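Local coordinates for protein RTX toxin RtxA (Vibrio vulnificus MO6-24/O, PDB 6IMP) that is an alpha/beta-hydrolase-fold effector domain of a multifunctional RTX toxin, probably a phospholipase acting on phosphatidylinositol 3-phosphate, as in the related Vibrio cholerae toxin, at residues P23-E27 against G139-G144; V70-G74 against T156-Y160. All coordinates share one frame; numbering follows the deposited sequence.

In the fold
Both contacts tie the N-terminal part of the chain to the unit made by strand 129-133, the loop after it and helix 147-164. Contact 1 uses the loop ahead of that helix and contact 2 the helix itself. Their centres lie about 15 Å apart and their nearest atoms about 7 Å, without touching. Strand 78-84 lies beside both: Arg78 pairs with Asp142 in contact 1, and in contact 2 Leu79 is joined to Leu72 by backbone hydrogen bonding and its side chain touches Thr156. The likely nucleophile elbow, a Gly-x-Ser-x-Gly turn around Ser178, belongs to neither contact, but helix 180-192, which follows it, packs on Phe158 of helix 147-164.

Contact 1: residues P23-E27 against G139-G144; sequences PRDKE and GESDGG
The backbone N-H of Asp25 points into the carboxylate of Asp142, giving a hydrogen bond of 2.8 Å from N to OD1 that is nearly straight at 166°. It arrives nearly along the C-O axis of OD1. The other oxygen of the same carboxylate, OD2, forms a salt bridge to Arg78 on strand 78-84, so the group is gripped from both oxygens. With chi1 at -72°, the carboxylate of Asp142 stands beside its own backbone N and rises to the 23-27 segment. A second bond runs back the other way: Gly143 N donates to Asp25 O at 3.0 Å. Asp25 thus uses both of its backbone polar groups on two consecutive residues of the facing loop. Its own carboxylate lies almost parallel to that of Asp142, the planes 12° apart, and OD2 of Asp25 is 3.5 Å from OD1 of Asp142; Arg78 would be expected to ease this crowding of negative charge. Segment 139-144 belongs to the loop leading from strand 129-133 into helix 147-164, and its Gly-Glu-Ser start ends the Arg-Gly-x-Gly-x-Ser run found in many alpha/beta hydrolases. Arg48 from helix 44-48 hydrogen-bonds to the carbonyls of Gly139 and Ser141 and also touches Arg24, drawing that helix into the same junction. At the Arg24 end the guanidinium presents its edge to the aliphatic part of Glu140, at CG. The Glu140 carboxylate is turned nearly perpendicular to it, and NH1 of Arg24 stays 4.1 Å from OE2 of Glu140, too long for a salt bridge. Toward the other end, Glu27 folds its carboxylate back over the bare backbone of Gly144, where OE2 of Glu27 lies 3.7 Å from CA.

Contact 2: residues V70-G74 against T156-Y160; sequences VTLKG and TMFNY
Leu72 projects from strand 70-73 into a shallow hollow on helix 156-160 formed by Thr156, Met157 and Tyr160, and its three carbons in contact divide the hollow between them. CD2 sits over the face of the Tyr160 ring, 3.6 Å from the centroid and 23° off the ring normal, displaced toward the rim where CG and CD1 lie. CD1 drops into the groove closer to the helix backbone, 3.9 Å from Met157 CA, and also touches Tyr160 CB. The third carbon, CB, rests on the methyl of Thr156, with CG2 at 3.8 Å. That methyl is itself a small bump, since it also reaches the carbonyl oxygen of Lys73, while Thr156 OG1 faces Gly74 CA just past the end of the strand. Val70, two residues earlier and on the same side of the strand, extends the surface that receives the tyrosine. Its CG1 makes a second CH-pi contact with the face that Leu72 covers, 4.1 Å from the centroid, and CG2 lies alongside the phenolic oxygen. Tyr160 can lie under both because its CG is anti to the backbone N (chi1 170°), which sends the ring out from the helix and back along the strand toward Val70; its hydroxyl is hydrogen-bonded to Lys165. The axes of strand 70-73 and helix 156-160 approach to 8.9 Å, with 114° between their directions. Strand 67-73 is the outermost strand of the sheet at this end and pairs antiparallel with 78-84, as in the first hairpin of the alpha/beta hydrolase fold. Helix 147-164 lies across one face of the sheet, with Met157 and Tyr160 continuing onto Leu131 of strand 129-133, while Phe158 packs against Leu187 and Ala191 of helix 180-192.

Contact 1: residues P23-E27 against G139-G144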
ATOM      1  N   PRO A  23      21.455   9.179   8.464  1.00112.71           N
ATOM      2  CA  PRO A  23      20.613   8.024   8.195  1.00106.42           C
ATOM      3  C   PRO A  23      19.280   8.175   8.909  1.00111.15           C
ATOM      4  O   PRO A  23      19.091   9.127   9.637  1.00114.91           O
ATOM      5  CB  PRO A  23      21.446   6.910   8.778  1.00 98.57           C
ATOM      6  CG  PRO A  23      21.916   7.476  10.071  1.00 94.62           C
ATOM      7  CD  PRO A  23      21.944   8.970   9.900  1.00104.55           C
ATOM      8  N   ARG A  24      18.369   7.239   8.695  1.00119.12           N
ATOM      9  CA  ARG A  24      16.957   7.529   8.894  1.00118.79           C
ATOM     10  C   ARG A  24      16.571   7.695  10.348  1.00109.94           C
ATOM     11  O   ARG A  24      17.010   6.940  11.187  1.00117.64           O
ATOM     12  CB  ARG A  24      16.173   6.358   8.359  1.00127.94           C
ATOM     13  CG  ARG A  24      16.406   5.102   9.163  1.00150.53           C
ATOM     14  CD  ARG A  24      17.727   4.432   8.821  1.00170.65           C
ATOM     15  NE  ARG A  24      17.933   3.206   9.603  1.00176.54           N
ATOM     16  CZ  ARG A  24      17.849   1.969   9.116  1.00160.77           C
ATOM     17  NH1 ARG A  24      17.567   1.769   7.839  1.00155.94           N
ATOM     18  NH2 ARG A  24      18.047   0.928   9.911  1.00155.62           N
ATOM     19  N   ASP A  25      15.704   8.656  10.629  1.00 96.63           N
ATOM     20  CA  ASP A  25      15.333   9.018  12.002  1.00 99.28           C
ATOM     21  C   ASP A  25      13.907   8.621  12.374  1.00 93.29           C
ATOM     22  O   ASP A  25      13.074   8.331  11.514  1.00 87.58           O
ATOM     23  CB  ASP A  25      15.593  10.510  12.293  1.00108.30           C
ATOM     24  CG  ASP A  25      14.574  11.437  11.646  1.00116.68           C
ATOM     25  OD1 ASP A  25      13.383  11.384  12.020  1.00135.14           O
ATOM     26  OD2 ASP A  25      14.982  12.271  10.808  1.00120.52           O
ATOM     27  N   LYS A  26      13.663   8.584  13.679  1.00 93.80           N
ATOM     28  CA  LYS A  26      12.382   8.168  14.249  1.00102.65           C
ATOM     29  C   LYS A  26      12.206   8.851  15.608  1.00113.54           C
ATOM     30  O   LYS A  26      13.108   9.555  16.066  1.00120.25           O
ATOM     31  CB  LYS A  26      12.350   6.648  14.441  1.00103.38           C
ATOM     32  CG  LYS A  26      13.283   5.860  13.535  1.00 99.70           C
ATOM     33  CD  LYS A  26      13.776   4.608  14.209  1.00101.94           C
ATOM     34  CE  LYS A  26      14.937   4.894  15.154  1.00116.27           C
ATOM     35  NZ  LYS A  26      14.583   4.697  16.590  1.00123.14           N
ATOM     36  N   GLU A  27      11.076   8.595  16.276  1.00125.07           N
ATOM     37  CA  GLU A  27      10.806   9.179  17.610  1.00130.09           C
ATOM     38  C   GLU A  27      10.382   8.161  18.659  1.00135.76           C
ATOM     39  O   GLU A  27       9.934   7.065  18.332  1.00140.02           O
ATOM     40  CB  GLU A  27       9.746  10.275  17.531  1.00127.06           C
ATOM     41  CG  GLU A  27       8.344   9.777  17.237  1.00115.77           C
ATOM     42  CD  GLU A  27       8.157   9.444  15.783  1.00111.88           C
ATOM     43  OE1 GLU A  27       9.007   8.710  15.229  1.00101.01           O
ATOM     44  OE2 GLU A  27       7.173   9.941  15.192  1.00120.95           O
ATOM     45  N   GLY A 139      10.957   0.683   6.340  1.00 81.46           N
ATOM     46  CA  GLY A 139      12.248   0.543   5.660  1.00 70.76           C
ATOM     47  C   GLY A 139      13.245   1.610   6.071  1.00 71.94           C
ATOM     48  O   GLY A 139      13.655   1.676   7.231  1.00 67.83           O
ATOM     49  N   GLU A 140      13.624   2.455   5.114  1.00 75.38           N
ATOM     50  CA  GLU A 140      14.623   3.507   5.342  1.00 79.06           C
ATOM     51  C   GLU A 140      13.995   4.914   5.300  1.00 75.65           C
ATOM     52  O   GLU A 140      14.705   5.916   5.268  1.00 73.23           O
ATOM     53  CB  GLU A 140      15.764   3.388   4.311  1.00 86.54           C
ATOM     54  CG  GLU A 140      16.993   2.617   4.792  1.00 94.23           C
ATOM     55  CD  GLU A 140      18.192   2.766   3.847  1.00103.90           C
ATOM     56  OE1 GLU A 140      17.995   2.762   2.611  1.00 94.93           O
ATOM     57  OE2 GLU A 140      19.337   2.886   4.342  1.00110.14           O
ATOM     58  N   SER A 141      12.668   4.990   5.319  1.00 74.00           N
ATOM     59  CA  SER A 141      11.982   6.278   5.252  1.00 71.77           C
ATOM     60  C   SER A 141      11.946   6.900   6.632  1.00 67.82           C
ATOM     61  O   SER A 141      11.862   6.186   7.632  1.00 63.52           O
ATOM     62  CB  SER A 141      10.562   6.105   4.705  1.00 72.27           C
ATOM     63  OG  SER A 141      10.592   5.653   3.355  1.00 69.55           O
ATOM     64  N   ASP A 142      12.009   8.228   6.688  1.00 69.04           N
ATOM     65  CA  ASP A 142      12.046   8.931   7.972  1.00 72.81           C
ATOM     66  C   ASP A 142      10.684   8.997   8.596  1.00 70.60           C
ATOM     67  O   ASP A 142       9.680   9.096   7.898  1.00 64.66           O
ATOM     68  CB  ASP A 142      12.526  10.362   7.813  1.00 75.51           C
ATOM     69  CG  ASP A 142      13.988  10.453   7.516  1.00 78.75           C
ATOM     70  OD1 ASP A 142      14.801   9.842   8.254  1.00 77.41           O
ATOM     71  OD2 ASP A 142      14.323  11.167   6.550  1.00 73.27           O
ATOM     72  N   GLY A 143      10.678   9.035   9.922  1.00 70.64           N
ATOM     73  CA  GLY A 143       9.511   9.426  10.685  1.00 71.92           C
ATOM     74  C   GLY A 143       8.817   8.246  11.312  1.00 72.07           C
ATOM     75  O   GLY A 143       9.421   7.194  11.523  1.00 75.52           O
ATOM     76  N   GLY A 144       7.537   8.429  11.604  1.00 71.13           N
ATOM     77  CA  GLY A 144       6.793   7.493  12.427  1.00 70.24           C
ATOM     78  C   GLY A 144       5.348   7.394  11.982  1.00 69.98           C
ATOM     79  O   GLY A 144       4.665   8.405  11.813  1.00 75.85           O
TER

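Contact 2: residues V70-G74 against T156-Y160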
ATOM      1  N   VAL A  70      15.454   5.357  -5.114  1.00 90.25           N
ATOM      2  CA  VAL A  70      14.731   6.635  -5.211  1.00 96.20           C
ATOM      3  C   VAL A  70      14.407   7.192  -3.811  1.00 89.25           C
ATOM      4  O   VAL A  70      13.864   6.485  -2.956  1.00 91.23           O
ATOM      5  CB  VAL A  70      13.449   6.488  -6.081  1.00100.80           C
ATOM      6  CG1 VAL A  70      12.442   7.588  -5.793  1.00100.56           C
ATOM      7  CG2 VAL A  70      13.808   6.492  -7.566  1.00108.73           C
ATOM      8  N   THR A  71      14.783   8.452  -3.580  1.00 86.89           N
ATOM      9  CA  THR A  71      14.423   9.177  -2.350  1.00 83.90           C
ATOM     10  C   THR A  71      13.533  10.352  -2.710  1.00 76.77           C
ATOM     11  O   THR A  71      13.844  11.103  -3.630  1.00 79.90           O
ATOM     12  CB  THR A  71      15.660   9.724  -1.605  1.00 82.55           C
ATOM     13  OG1 THR A  71      16.475   8.639  -1.132  1.00 93.91           O
ATOM     14  CG2 THR A  71      15.235  10.576  -0.420  1.00 79.59           C
ATOM     15  N   LEU A  72      12.452  10.530  -1.949  1.00 74.30           N
ATOM     16  CA  LEU A  72      11.467  11.577  -2.222  1.00 79.33           C
ATOM     17  C   LEU A  72      11.394  12.544  -1.040  1.00 85.47           C
ATOM     18  O   LEU A  72      11.710  12.163   0.091  1.00 81.52           O
ATOM     19  CB  LEU A  72      10.088  10.951  -2.470  1.00 84.19           C
ATOM     20  CG  LEU A  72       9.974   9.809  -3.495  1.00 79.32           C
ATOM     21  CD1 LEU A  72       8.516   9.412  -3.640  1.00 76.95           C
ATOM     22  CD2 LEU A  72      10.543  10.194  -4.854  1.00 76.97           C
ATOM     23  N   LYS A  73      10.984  13.789  -1.304  1.00 89.54           N
ATOM     24  CA  LYS A  73      10.730  14.775  -0.235  1.00 90.48           C
ATOM     25  C   LYS A  73       9.334  14.593   0.366  1.00 82.80           C
ATOM     26  O   LYS A  73       8.350  15.214  -0.073  1.00 73.48           O
ATOM     27  CB  LYS A  73      10.888  16.221  -0.742  1.00107.80           C
ATOM     28  CG  LYS A  73      10.655  17.286   0.342  1.00120.59           C
ATOM     29  CD  LYS A  73       9.956  18.545  -0.170  1.00119.70           C
ATOM     30  CE  LYS A  73      10.812  19.299  -1.175  1.00124.95           C
ATOM     31  NZ  LYS A  73      10.600  20.772  -1.109  1.00119.04           N
ATOM     32  N   GLY A  74       9.259  13.768   1.398  1.00 78.84           N
ATOM     33  CA  GLY A  74       8.025  13.629   2.165  1.00 80.69           C
ATOM     34  C   GLY A  74       7.760  14.852   3.013  1.00 80.06           C
ATOM     35  O   GLY A  74       8.635  15.699   3.188  1.00 84.51           O
ATOM     36  N   THR A 156       2.786  12.038  -2.052  1.00 79.13           N
ATOM     37  CA  THR A 156       4.162  12.275  -2.440  1.00 79.41           C
ATOM     38  C   THR A 156       4.508  11.303  -3.538  1.00 84.58           C
ATOM     39  O   THR A 156       4.910  11.699  -4.633  1.00 95.13           O
ATOM     40  CB  THR A 156       5.118  12.052  -1.264  1.00 78.69           C
ATOM     41  OG1 THR A 156       4.787  12.961  -0.217  1.00 82.03           O
ATOM     42  CG2 THR A 156       6.574  12.266  -1.692  1.00 82.80           C
ATOM     43  N   MET A 157       4.291  10.025  -3.246  1.00 83.59           N
ATOM     44  CA  MET A 157       4.644   8.959  -4.154  1.00 74.27           C
ATOM     45  C   MET A 157       3.918   9.137  -5.462  1.00 66.26           C
ATOM     46  O   MET A 157       4.510   8.996  -6.518  1.00 61.84           O
ATOM     47  CB  MET A 157       4.282   7.615  -3.556  1.00 73.74           C
ATOM     48  CG  MET A 157       5.220   7.159  -2.468  1.00 69.19           C
ATOM     49  SD  MET A 157       4.506   5.699  -1.716  1.00 68.84           S
ATOM     50  CE  MET A 157       4.980   5.909  -0.007  1.00 75.88           C
ATOM     51  N   PHE A 158       2.632   9.445  -5.394  1.00 69.96           N
ATOM     52  CA  PHE A 158       1.894   9.762  -6.609  1.00 77.67           C
ATOM     53  C   PHE A 158       2.589  10.869  -7.375  1.00 78.62           C
ATOM     54  O   PHE A 158       3.014  10.674  -8.509  1.00 76.05           O
ATOM     55  CB  PHE A 158       0.465  10.185  -6.312  1.00 80.24           C
ATOM     56  CG  PHE A 158      -0.401  10.235  -7.534  1.00 88.00           C
ATOM     57  CD1 PHE A 158      -0.552   9.103  -8.331  1.00 94.57           C
ATOM     58  CD2 PHE A 158      -1.059  11.394  -7.896  1.00 92.50           C
ATOM     59  CE1 PHE A 158      -1.351   9.125  -9.457  1.00 93.51           C
ATOM     60  CE2 PHE A 158      -1.864  11.422  -9.023  1.00100.97           C
ATOM     61  CZ  PHE A 158      -2.003  10.289  -9.809  1.00 97.45           C
ATOM     62  N   ASN A 159       2.748  12.016  -6.724  1.00 88.98           N
ATOM     63  CA  ASN A 159       3.284  13.201  -7.379  1.00 87.00           C
ATOM     64  C   ASN A 159       4.630  12.914  -8.022  1.00 82.97           C
ATOM     65  O   ASN A 159       4.887  13.377  -9.122  1.00100.50           O
ATOM     66  CB  ASN A 159       3.395  14.367  -6.398  1.00 87.08           C
ATOM     67  CG  ASN A 159       2.045  14.964  -6.045  1.00 89.36           C
ATOM     68  OD1 ASN A 159       1.169  15.128  -6.904  1.00 91.21           O
ATOM     69  ND2 ASN A 159       1.872  15.298  -4.776  1.00 98.36           N
ATOM     70  N   TYR A 160       5.448  12.084  -7.382  1.00 76.77           N
ATOM     71  CA  TYR A 160       6.741  11.673  -7.972  1.00 81.48           C
ATOM     72  C   TYR A 160       6.594  11.008  -9.348  1.00 86.37           C
ATOM     73  O   TYR A 160       7.429  11.207 -10.237  1.00 84.05           O
ATOM     74  CB  TYR A 160       7.510  10.739  -7.031  1.00 76.92           C
ATOM     75  CG  TYR A 160       8.716  10.109  -7.678  1.00 72.21           C
ATOM     76  CD1 TYR A 160       9.801  10.885  -8.056  1.00 76.13           C
ATOM     77  CD2 TYR A 160       8.760   8.747  -7.944  1.00 71.48           C
ATOM     78  CE1 TYR A 160      10.914  10.327  -8.674  1.00 76.32           C
ATOM     79  CE2 TYR A 160       9.872   8.171  -8.546  1.00 84.36           C
ATOM     80  CZ  TYR A 160      10.950   8.967  -8.913  1.00 83.69           C
ATOM     81  OH  TYR A 160      12.060   8.407  -9.510  1.00 85.73           O
TER